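Local coordinates for protein cell divisionFtsK/SpoIIIE (Thermomonospora curvata, PDB 4NH0) that serves as the multi-domain ATPase motor of a type VII secretion system and binds the exported substrate EsxB, at residues D622-R627 and A681-P686; R629-V634 and W649-G654; G1013-R1018 and R1068-H1073; R975-D980 and A1038-V1043. One frame throughout, in Å; residues are numbered along the deposited sequence.

Contact 1. Residues D622-R627 and A681-P686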
loop_
_atom_site.group_PDB
_atom_site.type_symbol
_atom_site.label_atom_id
_atom_site.label_comp_id
_atom_site.label_asym_id
_atom_site.label_seq_id
_atom_site.Cartn_x
_atom_site.Cartn_y
_atom_site.Cartn_z
ATOM N N ASP A 622 13.989 14.281 -14.822
ATOM C CA ASP A 622 15.370 14.455 -15.264
ATOM C C ASP A 622 16.129 15.503 -14.455
ATOM O O ASP A 622 15.759 16.675 -14.432
ATOM C CB ASP A 622 15.399 14.831 -16.749
ATOM C CG ASP A 622 16.760 14.611 -17.383
ATOM O OD1 ASP A 622 17.736 14.356 -16.647
ATOM O OD2 ASP A 622 16.855 14.696 -18.626
ATOM N N GLY A 623 17.192 15.063 -13.789
ATOM C CA GLY A 623 18.079 15.963 -13.078
ATOM C C GLY A 623 17.601 16.372 -11.699
ATOM O O GLY A 623 18.229 17.202 -11.044
ATOM N N TRP A 624 16.492 15.792 -11.252
ATOM C CA TRP A 624 15.940 16.134 -9.947
ATOM C C TRP A 624 16.842 15.634 -8.826
ATOM O O TRP A 624 17.454 14.572 -8.934
ATOM C CB TRP A 624 14.532 15.556 -9.781
ATOM C CG TRP A 624 13.777 16.161 -8.635
ATOM C CD1 TRP A 624 14.003 17.376 -8.057
ATOM C CD2 TRP A 624 12.680 15.577 -7.921
ATOM N NE1 TRP A 624 13.114 17.587 -7.032
ATOM C CE2 TRP A 624 12.292 16.498 -6.927
ATOM C CE3 TRP A 624 11.989 14.367 -8.026
ATOM C CZ2 TRP A 624 11.243 16.245 -6.046
ATOM C CZ3 TRP A 624 10.949 14.120 -7.151
ATOM C CH2 TRP A 624 10.586 15.054 -6.174
ATOM N N GLU A 625 16.922 16.414 -7.753
ATOM C CA GLU A 625 17.725 16.059 -6.590
ATOM C C GLU A 625 17.244 14.758 -5.957
ATOM O O GLU A 625 18.048 13.945 -5.500
ATOM C CB GLU A 625 17.694 17.195 -5.562
ATOM C CG GLU A 625 17.712 16.742 -4.109
ATOM C CD GLU A 625 17.770 17.901 -3.134
ATOM O OE1 GLU A 625 17.358 19.018 -3.511
ATOM O OE2 GLU A 625 18.221 17.693 -1.988
ATOM N N TRP A 626 15.931 14.559 -5.950
ATOM C CA TRP A 626 15.337 13.400 -5.294
ATOM C C TRP A 626 15.055 12.248 -6.253
ATOM O O TRP A 626 14.095 11.501 -6.065
ATOM C CB TRP A 626 14.045 13.803 -4.581
ATOM C CG TRP A 626 14.287 14.618 -3.355
ATOM C CD1 TRP A 626 14.086 15.958 -3.208
ATOM C CD2 TRP A 626 14.793 14.147 -2.102
ATOM N NE1 TRP A 626 14.429 16.350 -1.937
ATOM C CE2 TRP A 626 14.867 15.256 -1.239
ATOM C CE3 TRP A 626 15.188 12.894 -1.626
ATOM C CZ2 TRP A 626 15.320 15.150 0.073
ATOM C CZ3 TRP A 626 15.636 12.791 -0.324
ATOM C CH2 TRP A 626 15.698 13.912 0.511
ATOM N N ARG A 627 15.891 12.098 -7.274
ATOM C CA ARG A 627 15.768 10.965 -8.179
ATOM C C ARG A 627 16.800 9.903 -7.829
ATOM O O ARG A 627 18.000 10.174 -7.819
ATOM C CB ARG A 627 15.938 11.401 -9.635
ATOM C CG ARG A 627 15.529 10.336 -10.639
ATOM C CD ARG A 627 16.417 10.354 -11.865
ATOM N NE ARG A 627 17.778 9.941 -11.542
ATOM C CZ ARG A 627 18.169 8.674 -11.452
ATOM N NH1 ARG A 627 17.301 7.694 -11.661
ATOM N NH2 ARG A 627 19.427 8.386 -11.151
ATOM N N ALA A 681 9.164 3.330 -9.820
ATOM C CA ALA A 681 9.524 3.123 -11.215
ATOM C C ALA A 681 9.766 4.449 -11.925
ATOM O O ALA A 681 10.520 4.515 -12.895
ATOM C CB ALA A 681 8.441 2.333 -11.928
ATOM N N LEU A 682 9.125 5.504 -11.434
ATOM C CA LEU A 682 9.248 6.824 -12.037
ATOM C C LEU A 682 10.504 7.555 -11.579
ATOM O O LEU A 682 11.026 8.405 -12.294
ATOM C CB LEU A 682 8.016 7.673 -11.719
ATOM C CG LEU A 682 6.720 7.295 -12.438
ATOM C CD1 LEU A 682 5.555 8.107 -11.902
ATOM C CD2 LEU A 682 6.867 7.490 -13.936
ATOM N N LEU A 683 10.986 7.228 -10.386
ATOM C CA LEU A 683 12.144 7.912 -9.824
ATOM C C LEU A 683 13.402 7.058 -9.882
ATOM O O LEU A 683 14.456 7.460 -9.392
ATOM C CB LEU A 683 11.866 8.329 -8.379
ATOM C CG LEU A 683 10.771 9.377 -8.182
ATOM C CD1 LEU A 683 10.536 9.639 -6.706
ATOM C CD2 LEU A 683 11.132 10.661 -8.905
ATOM N N HIS A 684 13.291 5.875 -10.476
ATOM C CA HIS A 684 14.429 4.970 -10.576
ATOM C C HIS A 684 14.460 4.252 -11.917
ATOM O O HIS A 684 13.430 4.075 -12.565
ATOM C CB HIS A 684 14.400 3.944 -9.443
ATOM C CG HIS A 684 14.351 4.552 -8.077
ATOM N ND1 HIS A 684 13.188 5.032 -7.517
ATOM C CD2 HIS A 684 15.324 4.758 -7.158
ATOM C CE1 HIS A 684 13.446 5.509 -6.312
ATOM N NE2 HIS A 684 14.735 5.355 -6.072
ATOM N N THR A 685 15.654 3.841 -12.327
ATOM C CA THR A 685 15.827 3.064 -13.544
ATOM C C THR A 685 15.737 1.578 -13.209
ATOM O O THR A 685 16.003 1.187 -12.074
ATOM C CB THR A 685 17.177 3.373 -14.223
ATOM O OG1 THR A 685 18.248 2.844 -13.433
ATOM C CG2 THR A 685 17.362 4.872 -14.382
ATOM N N PRO A 686 15.350 0.746 -14.189
ATOM C CA PRO A 686 15.239 -0.703 -13.981
ATOM C C PRO A 686 16.532 -1.362 -13.499
ATOM O O PRO A 686 16.492 -2.493 -13.021
ATOM C CB PRO A 686 14.857 -1.221 -15.368
ATOM C CG PRO A 686 14.145 -0.086 -15.997
ATOM C CD PRO A 686 14.846 1.145 -15.514
#
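Arg627 reaches past Leu683 to Thr685, bringing the loop before strand 631-639 against the C-terminal end of helix 669-683. Its CB leads to a CG set anti to the backbone N (chi1 -168°), and CG rests 3.3 Å from Leu683 O. The chain then bends at chi2 and chi3, and the guanidinium comes in obliquely to the backbone of the other segment. At the tip, NH1 passes 3.6 Å from Leu683 O without a hydrogen bond and lies 3.9 Å from Thr685 CG2. What holds this end is a salt bridge from NH1 to Glu688, whose carboxylate also accepts from the backbone N of Thr685. Leu683 sends its CD2 to the edge of the Trp624 indole, 3.9 Å from CZ3 and near the ring plane. Trp626 CB sits over one face of that indole, and Trp649 of strand 644-651 touches both Trp624 and Leu683. An alanine in place of Arg627 would probably leave Glu688 without this charged mate and open a gap beside the Leu683 carbonyl. With no hydrogen bond passing directly between the two segments, the contact rests on apolar packing and on an arginine whose charge is answered just beyond Thr685.

Contact 2. Residues R629-V634 and W649-G654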
loop_
_atom_site.group_PDB
_atom_site.type_symbol
_atom_site.label_atom_id
_atom_site.label_comp_id
_atom_site.label_asym_id
_atom_site.label_seq_id
_atom_site.Cartn_x
_atom_site.Cartn_y
_atom_site.Cartn_z
ATOM N N ARG A 629 16.895 8.298 -4.901
ATOM C CA ARG A 629 17.225 8.421 -3.487
ATOM C C ARG A 629 16.421 7.418 -2.669
ATOM O O ARG A 629 16.372 7.499 -1.442
ATOM C CB ARG A 629 16.956 9.844 -2.998
ATOM C CG ARG A 629 17.579 10.923 -3.868
ATOM C CD ARG A 629 19.055 11.114 -3.569
ATOM N NE ARG A 629 19.271 11.854 -2.329
ATOM C CZ ARG A 629 19.458 11.288 -1.142
ATOM N NH1 ARG A 629 19.459 9.966 -1.029
ATOM N NH2 ARG A 629 19.646 12.041 -0.068
ATOM N N LEU A 630 15.791 6.479 -3.372
ATOM C CA LEU A 630 14.921 5.470 -2.772
ATOM C C LEU A 630 13.775 6.081 -1.977
ATOM O O LEU A 630 13.275 5.478 -1.030
ATOM C CB LEU A 630 15.722 4.521 -1.882
ATOM C CG LEU A 630 16.444 3.393 -2.617
ATOM C CD1 LEU A 630 17.002 2.400 -1.623
ATOM C CD2 LEU A 630 15.507 2.702 -3.590
ATOM N N HIS A 631 13.360 7.279 -2.371
ATOM C CA HIS A 631 12.171 7.895 -1.804
ATOM C C HIS A 631 11.017 7.779 -2.790
ATOM O O HIS A 631 11.208 7.916 -3.996
ATOM C CB HIS A 631 12.426 9.360 -1.451
ATOM C CG HIS A 631 13.242 9.548 -0.211
ATOM N ND1 HIS A 631 14.553 9.134 -0.111
ATOM C CD2 HIS A 631 12.932 10.108 0.983
ATOM C CE1 HIS A 631 15.016 9.430 1.091
ATOM N NE2 HIS A 631 14.053 10.022 1.773
ATOM N N ALA A 632 9.822 7.517 -2.274
ATOM C CA ALA A 632 8.653 7.342 -3.124
ATOM C C ALA A 632 7.453 8.106 -2.585
ATOM O O ALA A 632 7.156 8.054 -1.393
ATOM C CB ALA A 632 8.317 5.869 -3.262
ATOM N N VAL A 633 6.769 8.820 -3.473
ATOM C CA VAL A 633 5.557 9.536 -3.105
ATOM C C VAL A 633 4.347 8.633 -3.330
ATOM O O VAL A 633 4.230 7.985 -4.369
ATOM C CB VAL A 633 5.408 10.846 -3.908
ATOM C CG1 VAL A 633 5.569 10.588 -5.397
ATOM C CG2 VAL A 633 4.077 11.512 -3.608
ATOM N N VAL A 634 3.456 8.582 -2.346
ATOM C CA VAL A 634 2.346 7.639 -2.380
ATOM C C VAL A 634 0.981 8.320 -2.474
ATOM O O VAL A 634 0.138 7.914 -3.273
ATOM C CB VAL A 634 2.380 6.719 -1.142
ATOM C CG1 VAL A 634 0.986 6.240 -0.776
ATOM C CG2 VAL A 634 3.307 5.541 -1.391
ATOM N N TRP A 649 5.538 10.886 1.685
ATOM C CA TRP A 649 6.778 10.386 1.158
ATOM C C TRP A 649 7.318 9.342 2.037
ATOM O O TRP A 649 7.204 9.429 3.258
ATOM C CB TRP A 649 7.801 11.482 1.078
ATOM C CG TRP A 649 7.658 12.349 -0.118
ATOM C CD1 TRP A 649 7.038 13.563 -0.198
ATOM C CD2 TRP A 649 8.156 12.096 -1.445
ATOM N NE1 TRP A 649 7.114 14.057 -1.450
ATOM C CE2 TRP A 649 7.772 13.227 -2.243
ATOM C CE3 TRP A 649 8.848 11.085 -2.028
ATOM C CZ2 TRP A 649 8.081 13.321 -3.562
ATOM C CZ3 TRP A 649 9.155 11.189 -3.361
ATOM C CH2 TRP A 649 8.780 12.280 -4.108
ATOM N N LEU A 650 7.947 8.354 1.429
ATOM C CA LEU A 650 8.470 7.213 2.133
ATOM C C LEU A 650 9.965 7.130 1.952
ATOM O O LEU A 650 10.462 7.374 0.886
ATOM C CB LEU A 650 7.817 5.968 1.582
ATOM C CG LEU A 650 6.472 5.557 2.148
ATOM C CD1 LEU A 650 5.663 6.765 2.520
ATOM C CD2 LEU A 650 5.725 4.728 1.139
ATOM N N ASP A 651 10.676 6.795 3.013
ATOM C CA ASP A 651 12.130 6.697 2.996
ATOM C C ASP A 651 12.552 5.237 3.063
ATOM O O ASP A 651 12.824 4.708 4.140
ATOM C CB ASP A 651 12.743 7.484 4.155
ATOM C CG ASP A 651 14.237 7.704 3.987
ATOM O OD1 ASP A 651 14.837 7.091 3.082
ATOM O OD2 ASP A 651 14.813 8.490 4.767
ATOM N N LEU A 652 12.609 4.590 1.905
ATOM C CA LEU A 652 12.969 3.181 1.833
ATOM C C LEU A 652 14.477 3.007 1.684
ATOM O O LEU A 652 14.951 1.948 1.277
ATOM C CB LEU A 652 12.244 2.503 0.670
ATOM C CG LEU A 652 10.737 2.751 0.582
ATOM C CD1 LEU A 652 10.121 1.929 -0.537
ATOM C CD2 LEU A 652 10.060 2.450 1.907
ATOM N N SER A 653 15.224 4.051 2.024
ATOM C CA SER A 653 16.675 4.038 1.889
ATOM C C SER A 653 17.363 3.371 3.074
ATOM O O SER A 653 18.527 3.647 3.357
ATOM C CB SER A 653 17.202 5.462 1.723
ATOM O OG SER A 653 18.618 5.488 1.753
ATOM N N GLY A 654 16.643 2.493 3.764
ATOM C CA GLY A 654 17.201 1.781 4.897
ATOM C C GLY A 654 16.395 1.971 6.165
ATOM O O GLY A 654 15.793 3.023 6.378
#
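Val633 lies under the indole of Trp649, its CB 3.5 Å from the centroid of the six-membered ring and almost on the ring normal, a CH-pi contact. The ring also lies against the Ala632 carbonyl carbon. Both strands, 631-639 and 644-651, form an antiparallel hairpin. Ala632 and Leu650 are a hydrogen-bonded pair, with Leu650 N 2.9 Å from Ala632 O, and Leu652 N donates to Leu630 O at 3.1 Å. The Ala632 and Leu650 face is buried: Val634 CG2 meets Leu650 CD2 at 3.6 Å, and helix 669-683 lies against Ala632 and Val634. The His631 and Asp651 part of the opposite face is more open, although Leu630 and Leu652 beside it are buried. There the exposed Asp651 puts its CA over one face of the His631 imidazole, ring and carboxylate planes 34° apart, and its OD1 accepts from Ser653 N in an Asx turn. His631 ND1 instead donates to Arg629 O at 2.8 Å, in the ring plane, which fixes the ring's rotation. The hairpin thus has an apolar face toward the helix and a polar patch on the other, where any imidazole-carboxylate attraction would depend on the histidine's unknown charge.

Contact 3. Residues G1013-R1018 and R1068-H1073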
loop_
_atom_site.group_PDB
_atom_site.type_symbol
_atom_site.label_atom_id
_atom_site.label_comp_id
_atom_site.label_asym_id
_atom_site.label_seq_id
_atom_site.Cartn_x
_atom_site.Cartn_y
_atom_site.Cartn_z
ATOM N N GLY A 1013 24.448 -66.887 -6.411
ATOM C CA GLY A 1013 25.597 -67.667 -5.988
ATOM C C GLY A 1013 26.905 -66.910 -6.111
ATOM O O GLY A 1013 27.863 -67.190 -5.391
ATOM N N ALA A 1014 26.946 -65.943 -7.024
ATOM C CA ALA A 1014 28.127 -65.110 -7.203
ATOM C C ALA A 1014 28.320 -64.172 -6.017
ATOM O O ALA A 1014 29.400 -64.118 -5.430
ATOM C CB ALA A 1014 28.026 -64.315 -8.493
ATOM N N MET A 1015 27.269 -63.436 -5.666
ATOM C CA MET A 1015 27.339 -62.498 -4.553
ATOM C C MET A 1015 27.425 -63.237 -3.221
ATOM O O MET A 1015 27.948 -62.705 -2.243
ATOM C CB MET A 1015 26.132 -61.558 -4.557
ATOM C CG MET A 1015 25.919 -60.815 -5.866
ATOM S SD MET A 1015 27.390 -59.973 -6.479
ATOM C CE MET A 1015 27.645 -58.748 -5.203
ATOM N N GLU A 1016 26.908 -64.462 -3.187
ATOM C CA GLU A 1016 27.008 -65.299 -1.994
ATOM C C GLU A 1016 28.457 -65.676 -1.713
ATOM O O GLU A 1016 28.835 -65.911 -0.566
ATOM C CB GLU A 1016 26.161 -66.567 -2.138
ATOM C CG GLU A 1016 24.661 -66.332 -2.104
ATOM C CD GLU A 1016 23.868 -67.603 -2.343
ATOM O OE1 GLU A 1016 24.484 -68.634 -2.682
ATOM O OE2 GLU A 1016 22.628 -67.567 -2.204
ATOM N N ALA A 1017 29.265 -65.732 -2.765
ATOM C CA ALA A 1017 30.678 -66.056 -2.624
ATOM C C ALA A 1017 31.443 -64.893 -2.000
ATOM O O ALA A 1017 32.482 -65.087 -1.373
ATOM C CB ALA A 1017 31.276 -66.421 -3.971
ATOM N N ARG A 1018 30.917 -63.684 -2.174
ATOM C CA ARG A 1018 31.568 -62.487 -1.657
ATOM C C ARG A 1018 31.162 -62.194 -0.217
ATOM O O ARG A 1018 31.663 -61.249 0.392
ATOM C CB ARG A 1018 31.245 -61.281 -2.538
ATOM C CG ARG A 1018 31.779 -61.377 -3.954
ATOM C CD ARG A 1018 31.595 -60.063 -4.694
ATOM N NE ARG A 1018 32.128 -60.117 -6.050
ATOM C CZ ARG A 1018 32.148 -59.083 -6.885
ATOM N NH1 ARG A 1018 31.670 -57.909 -6.498
ATOM N NH2 ARG A 1018 32.652 -59.220 -8.102
ATOM N N ARG A 1068 26.273 -53.819 0.754
ATOM C CA ARG A 1068 27.361 -52.872 0.955
ATOM C C ARG A 1068 28.691 -53.594 1.145
ATOM O O ARG A 1068 29.724 -53.152 0.647
ATOM C CB ARG A 1068 27.066 -51.972 2.156
ATOM C CG ARG A 1068 27.969 -50.757 2.260
ATOM C CD ARG A 1068 27.352 -49.704 3.163
ATOM N NE ARG A 1068 25.989 -49.378 2.754
ATOM C CZ ARG A 1068 25.240 -48.438 3.321
ATOM N NH1 ARG A 1068 25.721 -47.721 4.326
ATOM N NH2 ARG A 1068 24.010 -48.213 2.880
ATOM N N ASP A 1069 28.656 -54.712 1.864
ATOM C CA ASP A 1069 29.853 -55.515 2.090
ATOM C C ASP A 1069 30.256 -56.260 0.823
ATOM O O ASP A 1069 31.385 -56.731 0.700
ATOM C CB ASP A 1069 29.631 -56.502 3.237
ATOM C CG ASP A 1069 29.549 -55.816 4.586
ATOM O OD1 ASP A 1069 30.221 -54.779 4.768
ATOM O OD2 ASP A 1069 28.816 -56.315 5.465
ATOM N N ILE A 1070 29.323 -56.368 -0.114
ATOM C CA ILE A 1070 29.610 -56.952 -1.416
ATOM C C ILE A 1070 29.471 -55.872 -2.486
ATOM O O ILE A 1070 29.348 -54.692 -2.164
ATOM C CB ILE A 1070 28.682 -58.142 -1.722
ATOM C CG1 ILE A 1070 27.222 -57.696 -1.735
ATOM C CG2 ILE A 1070 28.880 -59.241 -0.693
ATOM C CD1 ILE A 1070 26.234 -58.840 -1.825
ATOM N N GLY A 1071 29.495 -56.267 -3.754
ATOM C CA GLY A 1071 29.440 -55.303 -4.838
ATOM C C GLY A 1071 28.110 -55.273 -5.565
ATOM O O GLY A 1071 28.068 -55.239 -6.794
ATOM N N LEU A 1072 27.022 -55.270 -4.804
ATOM C CA LEU A 1072 25.686 -55.333 -5.386
ATOM C C LEU A 1072 25.001 -53.970 -5.404
ATOM O O LEU A 1072 25.099 -53.203 -4.448
ATOM C CB LEU A 1072 24.827 -56.341 -4.621
ATOM C CG LEU A 1072 23.430 -56.630 -5.171
ATOM C CD1 LEU A 1072 23.508 -57.093 -6.614
ATOM C CD2 LEU A 1072 22.731 -57.668 -4.312
ATOM N N HIS A 1073 24.311 -53.679 -6.501
ATOM C CA HIS A 1073 23.563 -52.435 -6.636
ATOM C C HIS A 1073 22.239 -52.673 -7.355
ATOM O O HIS A 1073 22.199 -53.326 -8.397
ATOM C CB HIS A 1073 24.383 -51.388 -7.391
ATOM C CG HIS A 1073 25.655 -51.003 -6.705
ATOM N ND1 HIS A 1073 25.678 -50.344 -5.495
ATOM C CD2 HIS A 1073 26.950 -51.178 -7.062
ATOM C CE1 HIS A 1073 26.931 -50.134 -5.134
ATOM N NE2 HIS A 1073 27.722 -50.630 -6.067
#
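This is a buried, mainly apolar contact between the C-terminal end of helix 1001-1017 and the turn that leads into strand 1072-1078 of the third FtsK domain. Met1015 and Ile1070 form its centre. The methionine chain bends at chi2 and again at chi3 (-65°), which folds CE back onto the turn. There CE lies 3.6 Å from Ile1070 CG1 and 3.8 Å from Leu1072 CB, and it also rests against the backbone N of Gly1071. Ile1070 divides its branches between two partners: CG1 and CD1 go to the methionine, while CG2 packs 3.6 Å from Arg1018 CB. An alanine in place of Ile1070 would probably open a gap between Met1015 and Arg1018, leaving the methionine methyl freer to turn. Arg1018 is extended from CG to NE and brings NH1 to 3.8 Å from Gly1071 CA, with that carbon at the edge of the guanidinium. The polar end of the arginine is held by Ala1038, whose carbonyl O accepts from NH2, and the Arg1018 carbonyl takes a hydrogen bond from the indole NE1 of Trp1034. Gly1071 in turn bonds through its backbone to Leu1040, the start of the pairing between strands 1072-1078 and 1039-1045. The arrangement is that of a helix packed beside the entry to a parallel strand, as in the alpha/beta core of P-loop NTPases.

Contact 4. Residues R975-D980 and A1038-V1043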
loop_
_atom_site.group_PDB
_atom_site.type_symbol
_atom_site.label_atom_id
_atom_site.label_comp_id
_atom_site.label_asym_id
_atom_site.label_seq_id
_atom_site.Cartn_x
_atom_site.Cartn_y
_atom_site.Cartn_z
ATOM N N ARG A 975 30.166 -53.870 -13.689
ATOM C CA ARG A 975 29.496 -54.515 -14.812
ATOM C C ARG A 975 27.982 -54.369 -14.692
ATOM O O ARG A 975 27.467 -54.048 -13.623
ATOM C CB ARG A 975 29.888 -55.990 -14.896
ATOM C CG ARG A 975 31.362 -56.246 -14.623
ATOM C CD ARG A 975 31.803 -57.605 -15.137
ATOM N NE ARG A 975 32.135 -57.565 -16.558
ATOM C CZ ARG A 975 33.375 -57.516 -17.033
ATOM N NH1 ARG A 975 34.406 -57.503 -16.201
ATOM N NH2 ARG A 975 33.584 -57.482 -18.342
ATOM N N LEU A 976 27.275 -54.609 -15.791
ATOM C CA LEU A 976 25.836 -54.373 -15.838
ATOM C C LEU A 976 25.040 -55.615 -16.219
ATOM O O LEU A 976 25.491 -56.436 -17.016
ATOM C CB LEU A 976 25.517 -53.256 -16.832
ATOM C CG LEU A 976 26.185 -51.898 -16.628
ATOM C CD1 LEU A 976 25.919 -51.011 -17.826
ATOM C CD2 LEU A 976 25.676 -51.241 -15.366
ATOM N N ILE A 977 23.850 -55.740 -15.639
ATOM C CA ILE A 977 22.885 -56.755 -16.044
ATOM C C ILE A 977 21.499 -56.126 -16.107
ATOM O O ILE A 977 21.039 -55.523 -15.138
ATOM C CB ILE A 977 22.868 -57.955 -15.084
ATOM C CG1 ILE A 977 24.202 -58.697 -15.140
ATOM C CG2 ILE A 977 21.736 -58.901 -15.441
ATOM C CD1 ILE A 977 24.257 -59.920 -14.269
ATOM N N PHE A 978 20.837 -56.265 -17.249
ATOM C CA PHE A 978 19.574 -55.578 -17.482
ATOM C C PHE A 978 18.370 -56.510 -17.447
ATOM O O PHE A 978 18.425 -57.635 -17.940
ATOM C CB PHE A 978 19.609 -54.851 -18.828
ATOM C CG PHE A 978 20.635 -53.757 -18.901
ATOM C CD1 PHE A 978 21.952 -54.044 -19.217
ATOM C CD2 PHE A 978 20.280 -52.443 -18.658
ATOM C CE1 PHE A 978 22.895 -53.039 -19.286
ATOM C CE2 PHE A 978 21.219 -51.434 -18.726
ATOM C CZ PHE A 978 22.528 -51.732 -19.040
ATOM N N ILE A 979 17.283 -56.027 -16.856
ATOM C CA ILE A 979 15.995 -56.704 -16.930
ATOM C C ILE A 979 14.994 -55.756 -17.572
ATOM O O ILE A 979 14.356 -54.952 -16.893
ATOM C CB ILE A 979 15.491 -57.148 -15.547
ATOM C CG1 ILE A 979 16.528 -58.040 -14.868
ATOM C CG2 ILE A 979 14.167 -57.887 -15.676
ATOM C CD1 ILE A 979 16.079 -58.581 -13.536
ATOM N N ASP A 980 14.872 -55.846 -18.890
ATOM C CA ASP A 980 14.055 -54.905 -19.640
ATOM C C ASP A 980 13.068 -55.634 -20.543
ATOM O O ASP A 980 13.335 -55.851 -21.723
ATOM C CB ASP A 980 14.951 -53.978 -20.462
ATOM C CG ASP A 980 14.182 -52.856 -21.118
ATOM O OD1 ASP A 980 13.041 -52.582 -20.691
ATOM O OD2 ASP A 980 14.719 -52.242 -22.063
ATOM N N ALA A 1038 34.759 -56.847 -10.106
ATOM C CA ALA A 1038 33.970 -55.648 -10.349
ATOM C C ALA A 1038 32.699 -55.629 -9.510
ATOM O O ALA A 1038 32.273 -56.657 -8.985
ATOM C CB ALA A 1038 33.626 -55.540 -11.823
ATOM N N GLU A 1039 32.103 -54.449 -9.382
ATOM C CA GLU A 1039 30.812 -54.312 -8.728
ATOM C C GLU A 1039 29.708 -54.591 -9.738
ATOM O O GLU A 1039 29.905 -54.421 -10.938
ATOM C CB GLU A 1039 30.649 -52.916 -8.125
ATOM C CG GLU A 1039 31.632 -52.608 -7.009
ATOM C CD GLU A 1039 31.373 -51.263 -6.362
ATOM O OE1 GLU A 1039 30.504 -50.519 -6.861
ATOM O OE2 GLU A 1039 32.038 -50.950 -5.353
ATOM N N LEU A 1040 28.548 -55.023 -9.256
ATOM C CA LEU A 1040 27.450 -55.360 -10.150
ATOM C C LEU A 1040 26.290 -54.385 -10.018
ATOM O O LEU A 1040 25.789 -54.145 -8.921
ATOM C CB LEU A 1040 26.964 -56.785 -9.888
ATOM C CG LEU A 1040 25.756 -57.232 -10.712
ATOM C CD1 LEU A 1040 26.040 -57.100 -12.199
ATOM C CD2 LEU A 1040 25.371 -58.660 -10.369
ATOM N N PHE A 1041 25.872 -53.825 -11.146
ATOM C CA PHE A 1041 24.715 -52.943 -11.183
ATOM C C PHE A 1041 23.547 -53.635 -11.868
ATOM O O PHE A 1041 23.560 -53.841 -13.082
ATOM C CB PHE A 1041 25.049 -51.637 -11.904
ATOM C CG PHE A 1041 25.930 -50.715 -11.115
ATOM C CD1 PHE A 1041 27.307 -50.813 -11.197
ATOM C CD2 PHE A 1041 25.378 -49.745 -10.298
ATOM C CE1 PHE A 1041 28.118 -49.962 -10.471
ATOM C CE2 PHE A 1041 26.184 -48.893 -9.570
ATOM C CZ PHE A 1041 27.556 -49.001 -9.657
ATOM N N LEU A 1042 22.541 -54.002 -11.083
ATOM C CA LEU A 1042 21.354 -54.648 -11.624
ATOM C C LEU A 1042 20.314 -53.605 -12.009
ATOM O O LEU A 1042 19.634 -53.046 -11.151
ATOM C CB LEU A 1042 20.774 -55.637 -10.616
ATOM C CG LEU A 1042 19.548 -56.423 -11.080
ATOM C CD1 LEU A 1042 19.864 -57.199 -12.345
ATOM C CD2 LEU A 1042 19.074 -57.359 -9.985
ATOM N N VAL A 1043 20.203 -53.344 -13.306
ATOM C CA VAL A 1043 19.268 -52.348 -13.807
ATOM C C VAL A 1043 17.949 -52.995 -14.209
ATOM O O VAL A 1043 17.892 -53.765 -15.167
ATOM C CB VAL A 1043 19.851 -51.589 -15.010
ATOM C CG1 VAL A 1043 18.822 -50.637 -15.582
ATOM C CG2 VAL A 1043 21.107 -50.839 -14.602
#
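Phe978 and Val1043 lie side by side and point the same way, the ring CD2 3.8 Å from Val1043 CB, with the valine meeting the ring obliquely. They share a face of the sheet with Leu976 and Phe1041, which cross each other at an angle: Leu976 CD2 touches Phe1041 CB at 3.5 Å and lies obliquely to the ring. Helix 954-968, the helix after the third P-loop, packs on this face against Leu976, Phe1041 and Val1043, while His1073 stacks on the Phe1041 ring. Arg975, Ile977, Leu1040 and Leu1042 occupy the other face. Both leucines have CG anti to the backbone N (chi1 177° for Leu1040), and chi2 then directs CD1 toward the neighbouring strand. Leu1040 CD1 meets Ile977 CG1 at 3.8 Å, and Leu1042 CD1 lies 4.0 Å from Ile977 CG2, so the isoleucine sits between the two. Helix 1001-1017 covers Ile977 through Leu1007 and Ile1011. At the start of the pairing Arg975 lays its CG 3.7 Å from Ala1038 CB.

Between the faces, the stretches 975-980 and 1039-1043 run parallel, their axes 15° apart. Five backbone hydrogen bonds alternate from strand to strand, from Arg975 N to Glu1039 O at 2.8 Å through to Ile979 N to Val1043 O at 2.9 Å. Backbone polarity is thus met within the sheet while both faces offer mostly hydrocarbon to the helices, consistent with the central sheet of a nucleotide-binding domain.

In the fold
Contacts 1 and 2 adjoin in the second FtsK domain; contacts 3 and 4 adjoin in the third, with centres more than 60 Å from the first pair. Contact 2 is nested within the loop closed by contact 1, and His684 links them through a weak hydrogen bond to Leu630 N. Contacts 3 and 4 alternate along the chain and meet where strands 1039-1045 and 1072-1078 pair. Contacts 3 and 4 are buried, whereas 1 and 2 are only partly so. Strand pairing gives contacts 2 and 4 backbone hydrogen bonds, antiparallel at a sheet edge and parallel inside one; contacts 1 and 3 have none across and rely on side-chain packing near helix ends.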